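Long-range contact in transcriptional regulator (LacI family) (Clostridium acetobutylicum ATCC 824, PDB 3G85), which probably acts as a DNA-binding transcription factor of the LacI family, with a periplasmic-binding-protein-like core: residues 166-171 with 197-202. Sequence-based numbering, arbitrary orientation.
Sequences IAAENS and DSIALG
In the C-terminal lobe of this periplasmic-binding-protein-like core, the loop that follows edge strand 165-167 packs residues 168-171 against S198 and I199 in the first turn of helix 197-209. I199 carries the apolar part. Its CG1 is anti to the carbonyl carbon (chi1 -76°) and lies 3.7 Å from E169 O, while an extended chi2 (173°) carries CD1 to 4.0 Å from A168 CB. The branched chain suits this place, touching the loop and I133 of strand 131-134; the small methyl of A168 has both I199 and A178 of helix 172-182 as neighbours. N170, the centre of an inverse gamma turn, has CG anti to its backbone N (chi1 -168°). Its OD1 lies 3.9 Å from S198 CB and accepts a hydrogen bond from S196 OG, which in turn accepts one from I199 N, tying the amide to the helix start. Farther along, S198 CB rests 3.8 Å from S171 C, compact enough for CA atoms of S171 and S198 to come within 5.1 Å. S171 turns its own side chain away, and OG caps G174 N as the N-cap of helix 172-182. Two neighbouring helix starts thus meet beyond parallel strands of a mixed sheet, as in the Rossmann-like lobes of LacI-family cores.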
loop_
_atom_site.group_PDB
_atom_site.type_symbol
_atom_site.label_atom_id
_atom_site.label_comp_id
_atom_site.label_asym_id
_atom_site.label_seq_id
_atom_site.Cartn_x
_atom_site.Cartn_y
_atom_site.Cartn_z
ATOM N N ILE A 166 1.257 17.936 -4.717
ATOM C CA ILE A 166 0.115 18.485 -3.994
ATOM C C ILE A 166 -0.284 17.477 -2.922
ATOM O O ILE A 166 -0.548 16.302 -3.252
ATOM C CB ILE A 166 -1.082 18.717 -4.967
ATOM C CG1 ILE A 166 -0.674 19.671 -6.101
ATOM C CG2 ILE A 166 -2.314 19.209 -4.247
ATOM C CD1 ILE A 166 -1.688 19.782 -7.230
ATOM N N ALA A 167 -0.303 17.920 -1.665
ATOM C CA ALA A 167 -0.756 17.081 -0.561
ATOM C C ALA A 167 -2.251 16.824 -0.717
ATOM O O ALA A 167 -2.995 17.699 -1.210
ATOM C CB ALA A 167 -0.460 17.732 0.797
ATOM N N ALA A 168 -2.693 15.636 -0.303
ATOM C CA ALA A 168 -4.123 15.307 -0.290
ATOM C C ALA A 168 -4.475 14.350 0.834
ATOM O O ALA A 168 -3.639 13.538 1.270
ATOM C CB ALA A 168 -4.528 14.681 -1.635
ATOM N N GLU A 169 -5.723 14.412 1.292
ATOM C CA GLU A 169 -6.244 13.348 2.155
ATOM C C GLU A 169 -6.508 12.089 1.356
ATOM O O GLU A 169 -6.892 12.161 0.176
ATOM C CB GLU A 169 -7.543 13.766 2.816
ATOM C CG GLU A 169 -7.354 14.388 4.167
ATOM C CD GLU A 169 -8.553 15.231 4.560
ATOM O OE1 GLU A 169 -9.637 15.108 3.903
ATOM O OE2 GLU A 169 -8.403 16.027 5.526
ATOM N N ASN A 170 -6.287 10.931 1.999
ATOM C CA ASN A 170 -6.430 9.666 1.309
ATOM C C ASN A 170 -7.893 9.231 1.269
ATOM O O ASN A 170 -8.313 8.345 2.042
ATOM C CB ASN A 170 -5.575 8.566 1.917
ATOM C CG ASN A 170 -5.498 7.334 1.028
ATOM O OD1 ASN A 170 -6.102 7.271 -0.057
ATOM N ND2 ASN A 170 -4.758 6.343 1.487
ATOM N N SER A 171 -8.656 9.841 0.369
ATOM C CA SER A 171 -10.074 9.476 0.188
ATOM C C SER A 171 -10.475 9.980 -1.181
ATOM O O SER A 171 -9.709 10.760 -1.807
ATOM C CB SER A 171 -10.956 10.107 1.270
ATOM O OG SER A 171 -10.966 11.526 1.157
ATOM N N ASP A 197 -5.241 4.929 -5.144
ATOM C CA ASP A 197 -6.337 4.832 -6.111
ATOM C C ASP A 197 -7.554 5.641 -5.682
ATOM O O ASP A 197 -8.251 6.157 -6.555
ATOM C CB ASP A 197 -6.760 3.386 -6.355
ATOM C CG ASP A 197 -7.219 2.713 -5.073
ATOM O OD1 ASP A 197 -6.371 2.559 -4.171
ATOM O OD2 ASP A 197 -8.441 2.424 -4.939
ATOM N N SER A 198 -7.796 5.819 -4.382
ATOM C CA SER A 198 -8.945 6.632 -3.940
ATOM C C SER A 198 -8.748 8.071 -4.404
ATOM O O SER A 198 -9.677 8.736 -4.842
ATOM C CB SER A 198 -9.092 6.627 -2.408
ATOM O OG SER A 198 -9.533 5.354 -1.987
ATOM N N ILE A 199 -7.509 8.541 -4.297
ATOM C CA ILE A 199 -7.171 9.872 -4.753
ATOM C C ILE A 199 -7.456 9.964 -6.246
ATOM O O ILE A 199 -8.081 10.928 -6.721
ATOM C CB ILE A 199 -5.703 10.209 -4.390
ATOM C CG1 ILE A 199 -5.593 10.548 -2.887
ATOM C CG2 ILE A 199 -5.158 11.330 -5.293
ATOM C CD1 ILE A 199 -4.185 10.732 -2.434
ATOM N N ALA A 200 -7.008 8.969 -7.001
ATOM C CA ALA A 200 -7.212 8.969 -8.463
ATOM C C ALA A 200 -8.688 8.974 -8.856
ATOM O O ALA A 200 -9.093 9.656 -9.808
ATOM C CB ALA A 200 -6.499 7.760 -9.088
ATOM N N LEU A 201 -9.507 8.243 -8.113
ATOM C CA LEU A 201 -10.944 8.216 -8.420
ATOM C C LEU A 201 -11.604 9.586 -8.206
ATOM O O LEU A 201 -12.437 10.017 -9.027
ATOM C CB LEU A 201 -11.670 7.167 -7.586
ATOM C CG LEU A 201 -11.289 5.726 -7.955
ATOM C CD1 LEU A 201 -11.917 4.786 -6.905
ATOM C CD2 LEU A 201 -11.649 5.369 -9.449
ATOM N N GLY A 202 -11.181 10.283 -7.162
ATOM C CA GLY A 202 -11.659 11.645 -6.906
ATOM C C GLY A 202 -11.199 12.616 -7.996
ATOM O O GLY A 202 -11.967 13.490 -8.440
#